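Local coordinates for putative pachytene checkpoint protein 2 (Caenorhabditis elegans, PDB 4XGU) that probably acts as an AAA+ ATPase that remodels other proteins and plays a key part in chromosome recombination during meiosis, at residues Ile140-Leu145 against Gln321-Ala326; Thr183-Leu188 against Thr298-Ser303; Ala326-Leu331 against Glu370-Ile375. One frame throughout, in Å; residues are numbered along the deposited sequence.

Contact 1 of 3, residues Ile140-Leu145 against Gln321-Ala326; sequences IYDSNL and QPSDFA. With ADP (adenosine-5'-diphosphate), chain H.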
# COMPACT_ATOMS: atom_id res chain seq x y z
N ILE B 140 -44.17 -7.86 -2.33
CA ILE B 140 -44.48 -9.19 -2.84
C ILE B 140 -43.27 -10.12 -2.90
O ILE B 140 -42.31 -9.86 -3.63
CB ILE B 140 -45.09 -9.13 -4.24
CG1 ILE B 140 -46.30 -8.20 -4.25
CG2 ILE B 140 -45.46 -10.52 -4.72
CD1 ILE B 140 -46.96 -8.08 -5.61
N TYR B 141 -43.33 -11.21 -2.15
CA TYR B 141 -42.27 -12.22 -2.17
C TYR B 141 -42.87 -13.61 -2.23
O TYR B 141 -44.03 -13.81 -1.87
CB TYR B 141 -41.38 -12.08 -0.93
CG TYR B 141 -40.61 -10.77 -0.87
CD1 TYR B 141 -39.49 -10.56 -1.66
CD2 TYR B 141 -41.01 -9.75 -0.02
CE1 TYR B 141 -38.79 -9.38 -1.61
CE2 TYR B 141 -40.32 -8.55 0.03
CZ TYR B 141 -39.21 -8.37 -0.76
OH TYR B 141 -38.51 -7.19 -0.71
N ASP B 142 -42.08 -14.57 -2.70
CA ASP B 142 -42.56 -15.93 -2.91
C ASP B 142 -41.95 -16.90 -1.90
O ASP B 142 -42.24 -18.10 -1.91
CB ASP B 142 -42.23 -16.38 -4.34
CG ASP B 142 -42.85 -17.72 -4.70
OD1 ASP B 142 -43.93 -18.04 -4.15
OD2 ASP B 142 -42.25 -18.45 -5.52
N SER B 143 -41.14 -16.37 -0.99
CA SER B 143 -40.35 -17.22 -0.10
C SER B 143 -40.80 -17.16 1.35
O SER B 143 -40.08 -17.64 2.23
CB SER B 143 -38.87 -16.83 -0.19
OG SER B 143 -38.69 -15.46 0.13
N ASN B 144 -41.97 -16.58 1.60
CA ASN B 144 -42.45 -16.36 2.96
C ASN B 144 -41.46 -15.52 3.77
O ASN B 144 -41.42 -15.59 5.00
CB ASN B 144 -42.73 -17.69 3.66
CG ASN B 144 -43.81 -17.58 4.73
OD1 ASN B 144 -43.58 -17.88 5.89
ND2 ASN B 144 -44.99 -17.12 4.32
N LEU B 145 -40.67 -14.72 3.06
CA LEU B 145 -39.65 -13.86 3.64
C LEU B 145 -40.22 -12.84 4.61
O LEU B 145 -39.63 -12.57 5.66
CB LEU B 145 -38.88 -13.14 2.52
CG LEU B 145 -38.12 -11.86 2.88
CD1 LEU B 145 -36.90 -12.17 3.73
CD2 LEU B 145 -37.74 -11.09 1.63
N GLN B 321 -33.75 -11.26 -6.43
CA GLN B 321 -34.65 -10.73 -7.45
C GLN B 321 -35.87 -11.64 -7.54
O GLN B 321 -35.75 -12.86 -7.39
CB GLN B 321 -33.94 -10.63 -8.80
CG GLN B 321 -32.74 -9.69 -8.82
CD GLN B 321 -33.11 -8.21 -8.89
OE1 GLN B 321 -34.25 -7.83 -8.61
NE2 GLN B 321 -32.15 -7.37 -9.26
N PRO B 322 -37.06 -11.06 -7.78
CA PRO B 322 -38.30 -11.85 -7.76
C PRO B 322 -38.28 -13.01 -8.75
O PRO B 322 -37.76 -12.87 -9.85
CB PRO B 322 -39.37 -10.83 -8.14
CG PRO B 322 -38.64 -9.76 -8.88
CD PRO B 322 -37.30 -9.68 -8.22
N SER B 323 -38.84 -14.15 -8.34
CA SER B 323 -38.95 -15.31 -9.21
C SER B 323 -40.08 -15.15 -10.22
O SER B 323 -40.77 -14.12 -10.22
CB SER B 323 -39.16 -16.58 -8.39
OG SER B 323 -40.29 -16.45 -7.54
N ASP B 324 -40.29 -16.15 -11.06
CA ASP B 324 -41.31 -16.10 -12.10
C ASP B 324 -42.71 -15.92 -11.53
O ASP B 324 -43.53 -15.18 -12.08
CB ASP B 324 -41.26 -17.36 -12.97
CG ASP B 324 -39.98 -17.46 -13.78
OD1 ASP B 324 -38.92 -17.06 -13.26
OD2 ASP B 324 -40.04 -17.92 -14.94
N PHE B 325 -42.99 -16.59 -10.42
CA PHE B 325 -44.28 -16.45 -9.75
C PHE B 325 -44.44 -15.06 -9.15
O PHE B 325 -45.53 -14.48 -9.19
CB PHE B 325 -44.44 -17.51 -8.65
CG PHE B 325 -45.58 -17.25 -7.71
CD1 PHE B 325 -46.85 -17.68 -8.01
CD2 PHE B 325 -45.37 -16.57 -6.52
CE1 PHE B 325 -47.90 -17.44 -7.14
CE2 PHE B 325 -46.41 -16.33 -5.65
CZ PHE B 325 -47.68 -16.76 -5.96
N ALA B 326 -43.37 -14.54 -8.57
CA ALA B 326 -43.40 -13.22 -7.95
C ALA B 326 -43.54 -12.13 -9.00
O ALA B 326 -44.25 -11.14 -8.78
CB ALA B 326 -42.16 -13.00 -7.10
PB ADP H . -33.69 -1.41 -2.29
O1B ADP H . -33.50 -2.85 -2.72
O2B ADP H . -33.82 -1.24 -0.80
O3B ADP H . -32.74 -0.44 -2.95
PA ADP H . -36.13 0.00 -2.13
O1A ADP H . -36.63 -0.65 -0.86
O2A ADP H . -35.44 1.35 -2.07
O3A ADP H . -35.15 -1.03 -2.88
O5' ADP H . -37.40 0.15 -3.11
C5' ADP H . -37.41 -0.42 -4.41
C4' ADP H . -38.73 -0.07 -5.08
O4' ADP H . -39.09 -1.11 -6.00
C3' ADP H . -39.86 0.06 -4.07
O3' ADP H . -40.26 1.42 -3.95
C2' ADP H . -40.99 -0.79 -4.60
O2' ADP H . -42.02 0.05 -5.12
C1' ADP H . -40.40 -1.62 -5.73
N9 ADP H . -40.24 -3.02 -5.26
C8 ADP H . -39.07 -3.65 -5.07
N7 ADP H . -39.24 -4.92 -4.64
C5 ADP H . -40.57 -5.13 -4.54
C6 ADP H . -41.43 -6.26 -4.15
N6 ADP H . -40.90 -7.44 -3.76
N1 ADP H . -42.77 -6.07 -4.18
C2 ADP H . -43.31 -4.90 -4.57
N3 ADP H . -42.58 -3.83 -4.94
C4 ADP H . -41.22 -3.88 -4.95

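Contact 2 of 3, residues Thr183-Leu188 against Thr298-Ser303; sequences TGKTSL and TSNLES. With ADP (adenosine-5'-diphosphate), chain H.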
# COMPACT_ATOMS: atom_id res chain seq x y z
N THR B 183 -34.55 -5.24 -5.10
CA THR B 183 -35.35 -6.19 -4.33
C THR B 183 -36.25 -5.53 -3.28
O THR B 183 -37.19 -6.16 -2.78
CB THR B 183 -34.44 -7.19 -3.62
OG1 THR B 183 -33.65 -6.51 -2.63
CG2 THR B 183 -33.52 -7.86 -4.62
N GLY B 184 -35.96 -4.28 -2.94
CA GLY B 184 -36.80 -3.54 -2.01
C GLY B 184 -36.52 -3.82 -0.55
O GLY B 184 -37.44 -4.01 0.25
N LYS B 185 -35.24 -3.84 -0.19
CA LYS B 185 -34.83 -4.07 1.19
C LYS B 185 -35.21 -2.91 2.09
O LYS B 185 -35.61 -3.10 3.24
CB LYS B 185 -33.32 -4.31 1.25
CG LYS B 185 -32.81 -5.31 0.25
CD LYS B 185 -31.31 -5.48 0.35
CE LYS B 185 -30.65 -5.16 -0.98
NZ LYS B 185 -30.85 -3.75 -1.39
N THR B 186 -35.08 -1.70 1.56
CA THR B 186 -35.43 -0.50 2.30
C THR B 186 -36.92 -0.51 2.65
O THR B 186 -37.29 -0.24 3.79
CB THR B 186 -35.11 0.78 1.50
OG1 THR B 186 -33.73 0.78 1.14
CG2 THR B 186 -35.42 2.02 2.33
N SER B 187 -37.75 -0.84 1.67
CA SER B 187 -39.20 -0.91 1.87
C SER B 187 -39.56 -1.90 2.97
O SER B 187 -40.48 -1.65 3.76
CB SER B 187 -39.90 -1.28 0.57
OG SER B 187 -39.79 -0.24 -0.39
N LEU B 188 -38.84 -3.01 3.02
CA LEU B 188 -39.03 -3.99 4.09
C LEU B 188 -38.76 -3.36 5.45
O LEU B 188 -39.54 -3.54 6.39
CB LEU B 188 -38.10 -5.19 3.89
CG LEU B 188 -38.52 -6.25 2.86
CD1 LEU B 188 -37.48 -7.35 2.79
CD2 LEU B 188 -39.88 -6.82 3.21
N THR B 298 -29.18 -2.20 5.32
CA THR B 298 -29.38 -2.81 4.01
C THR B 298 -28.12 -2.66 3.17
O THR B 298 -27.49 -1.60 3.17
CB THR B 298 -30.59 -2.19 3.27
OG1 THR B 298 -30.59 -2.63 1.91
CG2 THR B 298 -30.53 -0.68 3.30
N SER B 299 -27.74 -3.72 2.46
CA SER B 299 -26.56 -3.68 1.60
C SER B 299 -26.92 -4.04 0.16
O SER B 299 -27.33 -5.17 -0.12
CB SER B 299 -25.48 -4.62 2.14
OG SER B 299 -24.30 -4.54 1.36
N ASN B 300 -26.76 -3.09 -0.75
CA ASN B 300 -27.14 -3.29 -2.14
C ASN B 300 -26.17 -4.21 -2.88
O ASN B 300 -26.48 -4.72 -3.96
CB ASN B 300 -27.24 -1.95 -2.86
CG ASN B 300 -28.47 -1.16 -2.47
OD1 ASN B 300 -29.50 -1.74 -2.11
ND2 ASN B 300 -28.38 0.16 -2.53
N LEU B 301 -24.99 -4.41 -2.31
CA LEU B 301 -24.00 -5.31 -2.89
C LEU B 301 -24.18 -6.72 -2.35
O LEU B 301 -24.49 -6.90 -1.17
CB LEU B 301 -22.58 -4.81 -2.62
CG LEU B 301 -21.41 -5.69 -3.08
CD1 LEU B 301 -21.32 -5.73 -4.60
CD2 LEU B 301 -20.10 -5.22 -2.46
N GLU B 302 -23.97 -7.71 -3.21
CA GLU B 302 -24.07 -9.11 -2.79
C GLU B 302 -22.70 -9.79 -2.85
O GLU B 302 -21.89 -9.48 -3.72
CB GLU B 302 -25.08 -9.85 -3.66
CG GLU B 302 -25.61 -11.14 -3.06
CD GLU B 302 -26.68 -11.79 -3.93
OE1 GLU B 302 -27.53 -12.52 -3.38
OE2 GLU B 302 -26.67 -11.56 -5.15
N SER B 303 -22.47 -10.69 -1.90
CA SER B 303 -21.30 -11.58 -1.87
C SER B 303 -19.95 -10.92 -1.55
O SER B 303 -18.91 -11.53 -1.78
CB SER B 303 -21.18 -12.33 -3.21
OG SER B 303 -19.96 -13.04 -3.28
PB ADP H . -33.69 -1.41 -2.29
O1B ADP H . -33.50 -2.85 -2.72
O2B ADP H . -33.82 -1.24 -0.80
O3B ADP H . -32.74 -0.44 -2.95
PA ADP H . -36.13 0.00 -2.13
O1A ADP H . -36.63 -0.65 -0.86
O2A ADP H . -35.44 1.35 -2.07
O3A ADP H . -35.15 -1.03 -2.88
O5' ADP H . -37.40 0.15 -3.11
C5' ADP H . -37.41 -0.42 -4.41
C4' ADP H . -38.73 -0.07 -5.08
O4' ADP H . -39.09 -1.11 -6.00
C3' ADP H . -39.86 0.06 -4.07
O3' ADP H . -40.26 1.42 -3.95
C2' ADP H . -40.99 -0.79 -4.60
O2' ADP H . -42.02 0.05 -5.12
C1' ADP H . -40.40 -1.62 -5.73
N9 ADP H . -40.24 -3.02 -5.26
C8 ADP H . -39.07 -3.65 -5.07
N7 ADP H . -39.24 -4.92 -4.64
C5 ADP H . -40.57 -5.13 -4.54
C6 ADP H . -41.43 -6.26 -4.15
N6 ADP H . -40.90 -7.44 -3.76
N1 ADP H . -42.77 -6.07 -4.18
C2 ADP H . -43.31 -4.90 -4.57
N3 ADP H . -42.58 -3.83 -4.94
C4 ADP H . -41.22 -3.88 -4.95

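Contact 3 of 3, residues Ala326-Leu331 against Glu370-Ile375; sequences ARYSML and EILFKI. With ADP (adenosine-5'-diphosphate), chain H.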
# COMPACT_ATOMS: atom_id res chain seq x y z
N ALA B 326 -43.37 -14.54 -8.57
CA ALA B 326 -43.40 -13.22 -7.95
C ALA B 326 -43.54 -12.13 -9.00
O ALA B 326 -44.25 -11.14 -8.78
CB ALA B 326 -42.16 -13.00 -7.10
N ARG B 327 -42.87 -12.30 -10.13
CA ARG B 327 -42.95 -11.34 -11.22
C ARG B 327 -44.39 -11.20 -11.71
O ARG B 327 -44.86 -10.08 -11.92
CB ARG B 327 -42.05 -11.76 -12.39
CG ARG B 327 -40.59 -11.35 -12.23
CD ARG B 327 -39.75 -11.92 -13.36
NE ARG B 327 -39.39 -13.32 -13.14
CZ ARG B 327 -38.17 -13.73 -12.80
NH1 ARG B 327 -37.18 -12.85 -12.68
NH2 ARG B 327 -37.93 -15.02 -12.61
N TYR B 328 -45.07 -12.33 -11.87
CA TYR B 328 -46.47 -12.32 -12.28
C TYR B 328 -47.32 -11.54 -11.29
O TYR B 328 -48.17 -10.74 -11.67
CB TYR B 328 -47.01 -13.76 -12.41
CG TYR B 328 -48.51 -13.83 -12.59
CD1 TYR B 328 -49.36 -13.86 -11.49
CD2 TYR B 328 -49.08 -13.89 -13.86
CE1 TYR B 328 -50.73 -13.92 -11.65
CE2 TYR B 328 -50.45 -13.96 -14.02
CZ TYR B 328 -51.27 -13.97 -12.92
OH TYR B 328 -52.63 -14.04 -13.07
N SER B 329 -47.08 -11.79 -10.00
CA SER B 329 -47.84 -11.16 -8.93
C SER B 329 -47.74 -9.64 -8.99
O SER B 329 -48.71 -8.93 -8.76
CB SER B 329 -47.35 -11.66 -7.57
OG SER B 329 -47.35 -13.08 -7.52
N MET B 330 -46.54 -9.14 -9.31
CA MET B 330 -46.33 -7.71 -9.44
C MET B 330 -47.05 -7.15 -10.66
O MET B 330 -47.70 -6.11 -10.59
CB MET B 330 -44.84 -7.40 -9.53
CG MET B 330 -44.04 -7.86 -8.34
SD MET B 330 -42.29 -7.52 -8.55
CE MET B 330 -41.62 -8.18 -7.03
N LEU B 331 -46.93 -7.86 -11.78
CA LEU B 331 -47.57 -7.44 -13.02
C LEU B 331 -49.09 -7.43 -12.87
O LEU B 331 -49.75 -6.52 -13.36
CB LEU B 331 -47.16 -8.37 -14.17
CG LEU B 331 -45.68 -8.34 -14.55
CD1 LEU B 331 -45.43 -9.23 -15.75
CD2 LEU B 331 -45.23 -6.92 -14.83
N GLU B 370 -52.48 -17.04 -18.14
CA GLU B 370 -51.36 -17.74 -18.75
C GLU B 370 -50.51 -16.82 -19.63
O GLU B 370 -49.28 -16.87 -19.59
CB GLU B 370 -51.86 -18.93 -19.58
CG GLU B 370 -50.75 -19.77 -20.21
CD GLU B 370 -49.94 -20.54 -19.19
OE1 GLU B 370 -50.45 -20.79 -18.07
OE2 GLU B 370 -48.78 -20.89 -19.49
N ILE B 371 -51.18 -15.97 -20.42
CA ILE B 371 -50.47 -15.03 -21.28
C ILE B 371 -49.64 -14.06 -20.45
O ILE B 371 -48.50 -13.75 -20.79
CB ILE B 371 -51.45 -14.23 -22.17
CG1 ILE B 371 -52.14 -15.14 -23.18
CG2 ILE B 371 -50.71 -13.14 -22.93
CD1 ILE B 371 -53.27 -14.48 -23.93
N LEU B 372 -50.21 -13.59 -19.34
CA LEU B 372 -49.51 -12.69 -18.43
C LEU B 372 -48.33 -13.40 -17.77
O LEU B 372 -47.28 -12.80 -17.57
CB LEU B 372 -50.46 -12.15 -17.37
CG LEU B 372 -49.86 -11.20 -16.33
CD1 LEU B 372 -49.19 -10.02 -17.02
CD2 LEU B 372 -50.92 -10.72 -15.36
N PHE B 373 -48.51 -14.68 -17.45
CA PHE B 373 -47.43 -15.48 -16.89
C PHE B 373 -46.29 -15.63 -17.90
O PHE B 373 -45.12 -15.66 -17.53
CB PHE B 373 -47.94 -16.86 -16.47
CG PHE B 373 -46.91 -17.69 -15.77
CD1 PHE B 373 -46.08 -18.55 -16.47
CD2 PHE B 373 -46.76 -17.62 -14.39
CE1 PHE B 373 -45.13 -19.31 -15.82
CE2 PHE B 373 -45.82 -18.38 -13.74
CZ PHE B 373 -45.00 -19.23 -14.45
N LYS B 374 -46.66 -15.73 -19.17
CA LYS B 374 -45.69 -15.85 -20.25
C LYS B 374 -44.85 -14.59 -20.34
O LYS B 374 -43.66 -14.64 -20.65
CB LYS B 374 -46.40 -16.13 -21.58
CG LYS B 374 -45.55 -16.81 -22.64
CD LYS B 374 -44.91 -15.81 -23.59
CE LYS B 374 -44.20 -16.52 -24.74
NZ LYS B 374 -43.10 -17.39 -24.25
N ILE B 375 -45.48 -13.45 -20.06
CA ILE B 375 -44.77 -12.17 -20.01
C ILE B 375 -43.76 -12.18 -18.87
O ILE B 375 -42.63 -11.72 -19.02
CB ILE B 375 -45.75 -10.99 -19.83
CG1 ILE B 375 -46.69 -10.89 -21.03
CG2 ILE B 375 -44.99 -9.69 -19.65
CD1 ILE B 375 -47.65 -9.73 -20.95
PB ADP H . -33.69 -1.41 -2.29
O1B ADP H . -33.50 -2.85 -2.72
O2B ADP H . -33.82 -1.24 -0.80
O3B ADP H . -32.74 -0.44 -2.95
PA ADP H . -36.13 0.00 -2.13
O1A ADP H . -36.63 -0.65 -0.86
O2A ADP H . -35.44 1.35 -2.07
O3A ADP H . -35.15 -1.03 -2.88
O5' ADP H . -37.40 0.15 -3.11
C5' ADP H . -37.41 -0.42 -4.41
C4' ADP H . -38.73 -0.07 -5.08
O4' ADP H . -39.09 -1.11 -6.00
C3' ADP H . -39.86 0.06 -4.07
O3' ADP H . -40.26 1.42 -3.95
C2' ADP H . -40.99 -0.79 -4.60
O2' ADP H . -42.02 0.05 -5.12
C1' ADP H . -40.40 -1.62 -5.73
N9 ADP H . -40.24 -3.02 -5.26
C8 ADP H . -39.07 -3.65 -5.07
N7 ADP H . -39.24 -4.92 -4.64
C5 ADP H . -40.57 -5.13 -4.54
C6 ADP H . -41.43 -6.26 -4.15
N6 ADP H . -40.90 -7.44 -3.76
N1 ADP H . -42.77 -6.07 -4.18
C2 ADP H . -43.31 -4.90 -4.57
N3 ADP H . -42.58 -3.83 -4.94
C4 ADP H . -41.22 -3.88 -4.95

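Contact 1 of 3, residues Ile140-Leu145 against Gln321-Ala326
The adenine end of an AAA+ nucleotide site is where segment 140-145 meets the first turn of the lid helix, Asp142 facing Phe325 and Ser323 while Ile140 lies against Ala326. CG of Asp142 lies anti to its backbone N (chi1 -172°), 3.3 Å from Phe325 CD2; OD1 comes closer to that carbon, 3.1 Å, approaching obliquely. The two side chains cross at about a right angle, and the carboxylate and ring planes are 36° apart. The other oxygen takes a weak hydrogen bond from the serine, Ser323 OG to Asp142 OD2 at 3.5 Å, while the two CB atoms of Asp142 and Ala326 stand 4.4 Å apart.

The loop also reads the base through its backbone. Ile140 N donates to ADP N1 at 2.9 Å, and ADP N6 donates to Ile140 O at 2.8 Å, a pair of bonds that suits an adenine edge. ADP N6 lies over one face of the Tyr141 ring, offset toward the rim, and Leu145 CD2 over the centre of the other.

Segment 140-145 follows helix 135-138 and leads into helix 145-161; Ile140 also packs on helix 324-340 at Ser329, Met330 and Ser333, and Tyr141 on Leu188 of helix 185-199.

Contact 2 of 3, residues Thr183-Leu188 against Thr298-Ser303
Lys185 NZ is gripped by both the protein and the nucleotide: it donates to Asn300 OD1 and to ADP O1B, the latter at 3.1 Å, with a weak, long bond to Thr298 OG1. The approach to Asn300 OD1 lies in the carbonyl plane at a C=O...N angle of 154°, although the modelled separation is so short that its exact length is doubtful. The lysine chain gets there by bending at its last two torsions; chi3, at -122°, swings CE to within 3.4 Å of Ser299 O. Nearer the backbone, Thr298 crosses the chain at about a right angle, its OG1 touching Lys185 CB and CD, each at 3.3 Å. The other branch of the amide, Asn300 ND2, is hydrogen-bonded to Glu253 OE2, which would help fix the amide's rotation and turn OD1 to the lysine.

The phosphates are held largely by backbone N-H groups at the start of helix 185-199. Gly184 N reaches ADP O1B at 2.9 Å, Thr186 N and Thr186 OG1 both hold ADP O2B, and Ser187 N donates to ADP O1A at 2.8 Å. At Gly184 the backbone angles would press a CB against Thr183 O, and ADP N7 lies close by as well. Amides and helix start together would probably help offset the phosphate charge.

This is the P-loop (Walker A) arrangement of AAA+ ATPases; Asn300, just past strand 293-299 and joined to both Lys185 and Glu253, is placed as expected of the sensor 1 residue.

Contact 3 of 3, residues Ala326-Leu331 against Glu370-Ile375
Apolar packing carries the meeting of Tyr328 and Leu331 with Leu372, Phe373 and Ile375. Leu372 is wedged between the first two: its CD2 comes obliquely to the Tyr328 ring, 3.5 Å from CE2, with the two side chains crossing at about a right angle, while its CD1 lies 3.9 Å from Leu331 CB. CG of Leu372 stands anti to the backbone N (chi1 180°), 3.6 Å from Tyr328 CE2. Leu331 CD1 also reaches Ile375 CG2 at 4.0 Å, and Phe373 CB is 4.1 Å from Tyr328 CD2. An alanine in place of Leu372 would probably open a gap between the Tyr328 ring and Leu331 and leave that ring less firmly held.

One backbone atom meets the ring at its edge: Phe373 N lies near the plane of the Tyr328 ring, 3.7 Å from CD2.

Beyond the two segments, Tyr328 OH is hydrogen-bonded to Gln356 O, and the Phe373 ring makes a cation-pi contact with Arg365.

The helix segments 326-331 and 370-375 approach to 9.0 Å between axes and cross at 116°. Leu372 and Ile375 also touch Met409 of helix 405-420, and Leu331 touches Ile387 of helix 384-397. Such a bundle of helices is the core of the C-terminal lid of an AAA+ ATPase, here of the TRIP13 type.

Overall arrangement
One ADP molecule links all three contacts: contact 1 takes its adenine edge, contact 2 its phosphates, and contact 3 meets the base through Met330 CE, 3.4 Å from ADP N6. Contacts 1 and 2 lie about 14 Å apart between centres and are joined directly, Tyr141 OH standing 2.7 Å from Thr183 O in a probable hydrogen bond. Contacts 1 and 3 share Ala326 and helix 324-340, with centres about 12 Å apart. Contacts 2 and 3, about 23 Å apart between centres, do not touch. The example illustrates a general AAA+ principle: the nucleotide lies between the ATPase core and the lid, so that it touches both parts.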